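Long-range contact in Exo-1,5-alpha-L-arabinofuranobiosidase (Gibberella zeae, PDB 2YDT), which probably hydrolyses alpha-1,5-linked arabinan from its end, releasing arabinofuranose disaccharide units: residues 98-110 and 121-134. Numbering follows the deposited sequence. Where two conformers were deposited one is given.
Sequences GKYPKGTVLCSGS and IEVYASRDKGYTWE
Val-105 to Ser-110 and Ile-121 to Ser-126 run antiparallel as the two middle strands of a four-stranded beta-propeller blade, their axes 4.6 Å apart at closest, with Val-105/Ser-126, Cys-107/Tyr-124 and Gly-109/Glu-122 as hydrogen-bonded pairs. At the last of these the bond from Gly-109 N is weak, and Ser-108 OG adds a second donor to Glu-122 O at 2.8 Å; its chi1 of -175° puts the small hydroxyl anti to the backbone N, beside the carbonyl carbon, where it reaches the neighbouring strand. On that same face Leu-106 CD2 rests 3.8 Å from Ala-125 CB and also reaches Val-123 CG1; of these branched apolar groups Leu-106 packs on Leu-159 and Val-123 on Leu-168 of the next blade. The other face carries Trp-133, whose CH2 touches Val-105 CG1 (3.7 Å) and whose CZ3 meets Cys-107 CB, while NE1 bonds to Ser-73 of the preceding blade. Beyond the strands, the loop before Val-105 is tied down by Arg-127, long enough to reach back over it. NH1 and NH2 both donate to Lys-99 O, lying near the guanidinium plane. Tyr-100 CD1 sits over one face of that guanidinium, the two planes 24° apart. In the Glu-134 conformer given, Arg-127 NE forms a salt bridge with OE2, and Tyr-100 OH donates to Glu-134 OE1 at 3.0 Å, meeting the oxygen from above the carboxylate plane.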
ATOM      1  N   GLY A  98       4.455 -14.393 -18.582  1.00  9.76           N
ATOM      2  CA  GLY A  98       5.685 -14.821 -19.226  1.00 10.57           C
ATOM      3  C   GLY A  98       6.366 -15.923 -18.454  1.00  9.50           C
ATOM      4  O   GLY A  98       5.717 -16.921 -18.043  1.00 11.27           O
ATOM      5  N   LYS A  99       7.656 -15.775 -18.218  1.00  9.18           N
ATOM      6  CA  LYS A  99       8.448 -16.801 -17.534  1.00 10.57           C
ATOM      7  C   LYS A  99       8.365 -16.782 -16.002  1.00 10.22           C
ATOM      8  O   LYS A  99       9.115 -17.496 -15.337  1.00 10.66           O
ATOM      9  CB  LYS A  99       9.902 -16.703 -17.979  1.00 11.41           C
ATOM     10  CG  LYS A  99      10.633 -15.461 -17.510  1.00 12.54           C
ATOM     11  CD  LYS A  99      12.025 -15.416 -18.071  1.00 19.40           C
ATOM     12  CE  LYS A  99      12.804 -14.224 -17.520  1.00 21.67           C
ATOM     13  NZ  LYS A  99      14.071 -13.994 -18.371  1.00 26.22           N
ATOM     14  N   TYR A 100       7.457 -15.983 -15.457  1.00  9.87           N
ATOM     15  CA  TYR A 100       7.175 -15.947 -14.007  1.00  9.65           C
ATOM     16  C   TYR A 100       5.842 -16.625 -13.730  1.00  9.62           C
ATOM     17  O   TYR A 100       4.791 -16.103 -14.094  1.00  9.23           O
ATOM     18  CB  TYR A 100       7.185 -14.469 -13.535  1.00  9.43           C
ATOM     19  CG  TYR A 100       8.505 -13.799 -13.847  1.00  9.15           C
ATOM     20  CD1 TYR A 100       9.589 -13.943 -13.001  1.00  8.97           C
ATOM     21  CD2 TYR A 100       8.687 -13.070 -14.997  1.00  8.58           C
ATOM     22  CE1 TYR A 100      10.816 -13.392 -13.298  1.00 11.47           C
ATOM     23  CE2 TYR A 100       9.897 -12.493 -15.306  1.00  9.49           C
ATOM     24  CZ  TYR A 100      10.978 -12.655 -14.430  1.00 10.31           C
ATOM     25  OH  TYR A 100      12.222 -12.111 -14.704  1.00 13.53           O
ATOM     26  N   PRO A 101       5.868 -17.817 -13.110  1.00 11.26           N
ATOM     27  CA  PRO A 101       4.624 -18.578 -12.966  1.00 11.44           C
ATOM     28  C   PRO A 101       3.747 -18.130 -11.820  1.00 12.32           C
ATOM     29  O   PRO A 101       4.157 -17.362 -10.964  1.00 11.36           O
ATOM     30  CB  PRO A 101       5.116 -19.999 -12.661  1.00 11.46           C
ATOM     31  CG  PRO A 101       6.396 -19.821 -12.047  1.00 12.04           C
ATOM     32  CD  PRO A 101       7.034 -18.632 -12.741  1.00 11.47           C
ATOM     33  N   LYS A 102       2.533 -18.650 -11.817  1.00 12.17           N
ATOM     34  CA  LYS A 102       1.645 -18.558 -10.663  1.00 12.30           C
ATOM     35  C   LYS A 102       2.418 -18.912  -9.399  1.00 11.82           C
ATOM     36  O   LYS A 102       3.173 -19.891  -9.378  1.00 11.23           O
ATOM     37  CB  LYS A 102       0.454 -19.519 -10.834  1.00 12.47           C
ATOM     38  CG  LYS A 102      -0.564 -19.426  -9.740  1.00 14.71           C
ATOM     39  CD  LYS A 102      -1.755 -20.359  -9.997  1.00 18.99           C
ATOM     40  CE  LYS A 102      -2.815 -20.105  -8.976  1.00 23.85           C
ATOM     41  NZ  LYS A 102      -3.917 -21.104  -9.050  1.00 27.99           N
ATOM     42  N   GLY A 103       2.254 -18.083  -8.355  1.00 11.07           N
ATOM     43  CA  GLY A 103       2.906 -18.276  -7.093  1.00 11.02           C
ATOM     44  C   GLY A 103       4.230 -17.560  -6.926  1.00 10.94           C
ATOM     45  O   GLY A 103       4.789 -17.575  -5.850  1.00 10.58           O
ATOM     46  N   THR A 104       4.767 -16.973  -8.005  1.00  9.24           N
ATOM     47  CA  THR A 104       5.949 -16.110  -7.899  1.00  9.43           C
ATOM     48  C   THR A 104       5.541 -14.980  -6.963  1.00  8.39           C
ATOM     49  O   THR A 104       4.436 -14.440  -7.073  1.00  8.40           O
ATOM     50  CB  THR A 104       6.338 -15.536  -9.270  1.00 10.49           C
ATOM     51  OG1 THR A 104       6.668 -16.615 -10.180  1.00 10.77           O
ATOM     52  CG2 THR A 104       7.516 -14.573  -9.158  1.00  9.15           C
ATOM     53  N   VAL A 105       6.433 -14.613  -6.069  1.00  7.03           N
ATOM     54  CA  VAL A 105       6.258 -13.447  -5.206  1.00  7.00           C
ATOM     55  C   VAL A 105       6.969 -12.252  -5.798  1.00  7.68           C
ATOM     56  O   VAL A 105       8.135 -12.340  -6.155  1.00  8.60           O
ATOM     57  CB  VAL A 105       6.775 -13.700  -3.793  1.00  6.63           C
ATOM     58  CG1 VAL A 105       6.538 -12.414  -2.894  1.00  7.91           C
ATOM     59  CG2 VAL A 105       6.075 -14.910  -3.186  1.00  9.74           C
ATOM     60  N   LEU A 106       6.239 -11.141  -5.977  1.00  7.83           N
ATOM     61  CA  LEU A 106       6.831  -9.911  -6.399  1.00  6.86           C
ATOM     62  C   LEU A 106       7.011  -8.973  -5.184  1.00  7.35           C
ATOM     63  O   LEU A 106       6.208  -8.932  -4.255  1.00  7.08           O
ATOM     64  CB  LEU A 106       5.969  -9.206  -7.432  1.00  7.50           C
ATOM     65  CG  LEU A 106       5.646  -9.952  -8.718  1.00  6.70           C
ATOM     66  CD1 LEU A 106       4.906  -9.029  -9.724  1.00  9.67           C
ATOM     67  CD2 LEU A 106       6.897 -10.564  -9.329  1.00  8.64           C
ATOM     68  N   CYS A 107       8.106  -8.234  -5.229  1.00  6.59           N
ATOM     69  CA  CYS A 107       8.332  -7.086  -4.332  1.00  7.02           C
ATOM     70  C   CYS A 107       8.624  -5.907  -5.228  1.00  7.19           C
ATOM     71  O   CYS A 107       9.647  -5.894  -5.938  1.00  7.35           O
ATOM     72  CB  CYS A 107       9.502  -7.348  -3.388  1.00  7.43           C
ATOM     73  SG  CYS A 107       9.655  -5.982  -2.131  1.00 10.61           S
ATOM     74  N   SER A 108       7.725  -4.921  -5.260  1.00  6.07           N
ATOM     75  CA  SER A 108       7.998  -3.679  -5.918  1.00  6.45           C
ATOM     76  C   SER A 108       8.339  -2.635  -4.872  1.00  7.71           C
ATOM     77  O   SER A 108       8.028  -2.797  -3.726  1.00 10.68           O
ATOM     78  CB  SER A 108       6.777  -3.260  -6.764  1.00  6.18           C
ATOM     79  OG  SER A 108       7.049  -2.105  -7.526  1.00  6.73           O
ATOM     80  N   GLY A 109       9.031  -1.588  -5.270  1.00  6.67           N
ATOM     81  CA  GLY A 109       9.438  -0.521  -4.377  1.00  6.44           C
ATOM     82  C   GLY A 109      10.314   0.452  -5.123  1.00  5.98           C
ATOM     83  O   GLY A 109      10.577   0.260  -6.324  1.00  7.58           O
ATOM     84  N   SER A 110      10.763   1.493  -4.427  1.00  5.34           N
ATOM     85  CA  SER A 110      11.502   2.557  -5.054  1.00  6.02           C
ATOM     86  C   SER A 110      12.979   2.530  -4.649  1.00  6.40           C
ATOM     87  O   SER A 110      13.309   2.602  -3.460  1.00  7.33           O
ATOM     88  CB  SER A 110      10.861   3.885  -4.717  1.00  6.75           C
ATOM     89  OG  SER A 110      11.494   4.907  -5.467  1.00  8.24           O
ATOM     90  N   ILE A 121      10.993   3.138  -9.539  1.00  5.96           N
ATOM     91  CA  ILE A 121      10.148   2.032  -9.175  1.00  5.55           C
ATOM     92  C   ILE A 121      10.650   0.782  -9.923  1.00  6.12           C
ATOM     93  O   ILE A 121      10.708   0.761 -11.154  1.00  6.55           O
ATOM     94  CB  ILE A 121       8.631   2.315  -9.431  1.00  6.30           C
ATOM     95  CG1 ILE A 121       8.142   3.416  -8.469  1.00  7.00           C
ATOM     96  CG2 ILE A 121       7.840   1.037  -9.258  1.00  7.79           C
ATOM     97  CD1 ILE A 121       6.727   3.974  -8.798  1.00  8.97           C
ATOM     98  N   GLU A 122      10.933  -0.276  -9.143  1.00  6.04           N
ATOM     99  CA  GLU A 122      11.505  -1.551  -9.587  1.00  6.11           C
ATOM    100  C   GLU A 122      10.549  -2.665  -9.297  1.00  7.02           C
ATOM    101  O   GLU A 122       9.711  -2.557  -8.401  1.00  6.59           O
ATOM    102  CB  GLU A 122      12.782  -1.878  -8.779  1.00  6.49           C
ATOM    103  CG  GLU A 122      13.842  -0.769  -8.707  1.00  6.97           C
ATOM    104  CD  GLU A 122      14.613  -0.648  -9.992  1.00 10.18           C
ATOM    105  OE1 GLU A 122      13.957  -0.569 -11.046  1.00  8.02           O
ATOM    106  OE2 GLU A 122      15.868  -0.609  -9.952  1.00  8.56           O
ATOM    107  N   VAL A 123      10.662  -3.760 -10.044  1.00  6.11           N
ATOM    108  CA  VAL A 123      10.060  -5.041  -9.652  1.00  6.81           C
ATOM    109  C   VAL A 123      11.154  -6.088  -9.468  1.00  7.23           C
ATOM    110  O   VAL A 123      11.962  -6.282 -10.371  1.00  8.01           O
ATOM    111  CB  VAL A 123       8.979  -5.557 -10.649  1.00  6.50           C
ATOM    112  CG1 VAL A 123       8.447  -6.948 -10.297  1.00  7.34           C
ATOM    113  CG2 VAL A 123       7.844  -4.556 -10.724  1.00  8.22           C
ATOM    114  N   TYR A 124      11.129  -6.754  -8.318  1.00  6.44           N
ATOM    115  CA  TYR A 124      11.958  -7.926  -7.981  1.00  7.85           C
ATOM    116  C   TYR A 124      11.013  -9.113  -7.787  1.00  8.10           C
ATOM    117  O   TYR A 124       9.830  -8.956  -7.433  1.00  8.78           O
ATOM    118  CB  TYR A 124      12.777  -7.677  -6.677  1.00  7.66           C
ATOM    119  CG  TYR A 124      14.009  -6.849  -6.921  1.00  6.42           C
ATOM    120  CD1 TYR A 124      13.914  -5.490  -7.159  1.00  7.52           C
ATOM    121  CD2 TYR A 124      15.278  -7.437  -6.994  1.00  7.36           C
ATOM    122  CE1 TYR A 124      15.067  -4.722  -7.455  1.00  8.10           C
ATOM    123  CE2 TYR A 124      16.389  -6.711  -7.269  1.00  8.86           C
ATOM    124  CZ  TYR A 124      16.315  -5.364  -7.504  1.00  6.47           C
ATOM    125  OH  TYR A 124      17.466  -4.649  -7.820  1.00  7.70           O
ATOM    126  N   ALA A 125      11.526 -10.319  -8.013  1.00  8.34           N
ATOM    127  CA  ALA A 125      10.713 -11.529  -7.930  1.00  8.75           C
ATOM    128  C   ALA A 125      11.420 -12.630  -7.186  1.00  9.10           C
ATOM    129  O   ALA A 125      12.642 -12.710  -7.227  1.00  9.79           O
ATOM    130  CB  ALA A 125      10.347 -12.039  -9.323  1.00  9.49           C
ATOM    131  N   SER A 126      10.641 -13.420  -6.450  1.00  8.00           N
ATOM    132  CA  SER A 126      11.122 -14.620  -5.755  1.00  8.45           C
ATOM    133  C   SER A 126      10.398 -15.839  -6.312  1.00  8.97           C
ATOM    134  O   SER A 126       9.163 -15.889  -6.324  1.00  8.29           O
ATOM    135  CB  SER A 126      10.912 -14.544  -4.227  1.00  8.43           C
ATOM    136  OG  SER A 126      11.267 -15.813  -3.646  1.00  8.59           O
ATOM    137  N   ARG A 127      11.191 -16.829  -6.740  1.00  9.11           N
ATOM    138  CA  ARG A 127      10.670 -18.083  -7.293  1.00  9.81           C
ATOM    139  C   ARG A 127      10.644 -19.191  -6.232  1.00 10.74           C
ATOM    140  O   ARG A 127      10.304 -20.339  -6.543  1.00 12.45           O
ATOM    141  CB  ARG A 127      11.547 -18.532  -8.471  1.00 10.32           C
ATOM    142  CG  ARG A 127      11.556 -17.574  -9.648  1.00 10.34           C
ATOM    143  CD  ARG A 127      12.531 -18.028 -10.717  1.00 11.33           C
ATOM    144  NE  ARG A 127      12.534 -17.240 -11.955  1.00 11.38           N
ATOM    145  CZ  ARG A 127      11.687 -17.417 -12.969  1.00 12.10           C
ATOM    146  NH1 ARG A 127      10.757 -18.346 -12.925  1.00 13.50           N
ATOM    147  NH2 ARG A 127      11.802 -16.688 -14.053  1.00 14.44           N
ATOM    148  N   ASP A 128      10.979 -18.858  -4.991  1.00  9.70           N
ATOM    149  CA  ASP A 128      11.060 -19.850  -3.925  1.00 10.36           C
ATOM    150  C   ASP A 128      10.344 -19.352  -2.643  1.00  9.92           C
ATOM    151  O   ASP A 128      10.734 -19.699  -1.543  1.00 11.15           O
ATOM    152  CB  ASP A 128      12.519 -20.264  -3.659  1.00 10.26           C
ATOM    153  CG  ASP A 128      13.429 -19.093  -3.340  1.00 10.80           C
ATOM    154  OD1 ASP A 128      12.890 -17.992  -2.994  1.00 11.19           O
ATOM    155  OD2 ASP A 128      14.680 -19.248  -3.470  1.00 12.99           O
ATOM    156  N   LYS A 129       9.249 -18.634  -2.824  1.00 10.45           N
ATOM    157  CA  LYS A 129       8.364 -18.258  -1.706  1.00 10.63           C
ATOM    158  C   LYS A 129       9.066 -17.342  -0.693  1.00 10.71           C
ATOM    159  O   LYS A 129       8.752 -17.333   0.490  1.00 11.32           O
ATOM    160  CB  LYS A 129       7.709 -19.507  -1.032  1.00 11.85           C
ATOM    161  CG  LYS A 129       6.900 -20.331  -2.016  1.00 14.95           C
ATOM    162  CD  LYS A 129       6.231 -21.512  -1.325  1.00 19.58           C
ATOM    163  CE  LYS A 129       5.198 -22.146  -2.259  1.00 24.14           C
ATOM    164  NZ  LYS A 129       4.508 -23.263  -1.535  1.00 25.33           N
ATOM    165  N   GLY A 130       9.984 -16.525  -1.191  1.00 10.07           N
ATOM    166  CA  GLY A 130      10.528 -15.419  -0.381  1.00  9.96           C
ATOM    167  C   GLY A 130      11.956 -15.580   0.125  1.00 10.22           C
ATOM    168  O   GLY A 130      12.432 -14.718   0.881  1.00 10.23           O
ATOM    169  N   TYR A 131      12.630 -16.671  -0.246  1.00 10.00           N
ATOM    170  CA  TYR A 131      13.974 -16.957   0.226  1.00 10.32           C
ATOM    171  C   TYR A 131      15.084 -16.299  -0.610  1.00  9.93           C
ATOM    172  O   TYR A 131      16.100 -15.891  -0.045  1.00 10.50           O
ATOM    173  CB  TYR A 131      14.192 -18.490   0.361  1.00  9.98           C
ATOM    174  CG  TYR A 131      13.475 -19.036   1.562  1.00 12.10           C
ATOM    175  CD1 TYR A 131      14.073 -19.004   2.820  1.00 12.35           C
ATOM    176  CD2 TYR A 131      12.210 -19.567   1.452  1.00 12.88           C
ATOM    177  CE1 TYR A 131      13.419 -19.464   3.935  1.00 13.30           C
ATOM    178  CE2 TYR A 131      11.527 -20.038   2.590  1.00 15.62           C
ATOM    179  CZ  TYR A 131      12.159 -19.990   3.821  1.00 14.89           C
ATOM    180  OH  TYR A 131      11.510 -20.439   4.974  1.00 16.47           O
ATOM    181  N   THR A 132      14.888 -16.205  -1.931  1.00  9.25           N
ATOM    182  CA  THR A 132      15.812 -15.473  -2.786  1.00  8.56           C
ATOM    183  C   THR A 132      15.032 -14.547  -3.706  1.00  9.25           C
ATOM    184  O   THR A 132      13.844 -14.759  -3.966  1.00  9.63           O
ATOM    185  CB  THR A 132      16.727 -16.385  -3.631  1.00  9.96           C
ATOM    186  OG1 THR A 132      15.918 -17.145  -4.501  1.00 10.17           O
ATOM    187  CG2 THR A 132      17.561 -17.370  -2.727  1.00  8.66           C
ATOM    188  N   TRP A 133      15.757 -13.581  -4.252  1.00  9.02           N
ATOM    189  CA  TRP A 133      15.195 -12.543  -5.115  1.00  8.77           C
ATOM    190  C   TRP A 133      16.026 -12.302  -6.340  1.00  8.67           C
ATOM    191  O   TRP A 133      17.274 -12.378  -6.289  1.00  9.41           O
ATOM    192  CB  TRP A 133      15.067 -11.206  -4.338  1.00  8.34           C
ATOM    193  CG  TRP A 133      14.193 -11.371  -3.139  1.00  9.10           C
ATOM    194  CD1 TRP A 133      14.591 -11.702  -1.853  1.00  8.87           C
ATOM    195  CD2 TRP A 133      12.749 -11.318  -3.102  1.00  8.96           C
ATOM    196  NE1 TRP A 133      13.489 -11.865  -1.059  1.00  7.32           N
ATOM    197  CE2 TRP A 133      12.350 -11.637  -1.786  1.00  5.92           C
ATOM    198  CE3 TRP A 133      11.766 -11.004  -4.049  1.00  8.61           C
ATOM    199  CZ2 TRP A 133      11.006 -11.651  -1.397  1.00  6.18           C
ATOM    200  CZ3 TRP A 133      10.448 -11.045  -3.674  1.00  8.23           C
ATOM    201  CH2 TRP A 133      10.077 -11.354  -2.350  1.00  7.47           C
ATOM    202  N   GLU A 134      15.338 -11.972  -7.440  0.50  9.73           N
ATOM    203  CA  GLU A 134      15.956 -11.583  -8.725  0.50 10.32           C
ATOM    204  C   GLU A 134      15.330 -10.277  -9.209  0.50 10.18           C
ATOM    205  O   GLU A 134      14.110 -10.108  -9.131  0.50  9.56           O
ATOM    206  CB  GLU A 134      15.788 -12.687  -9.802  0.50 11.60           C
ATOM    207  CG  GLU A 134      14.447 -12.666 -10.592  0.50 12.66           C
ATOM    208  CD  GLU A 134      14.322 -13.668 -11.765  0.50 12.49           C
ATOM    209  OE1 GLU A 134      14.345 -13.218 -12.969  0.50 14.65           O
ATOM    210  OE2 GLU A 134      14.159 -14.855 -11.471  0.50  2.94           O
TER
HETATM  211  O   HOH W   1       7.748 -17.999  -5.145  1.00 11.83           O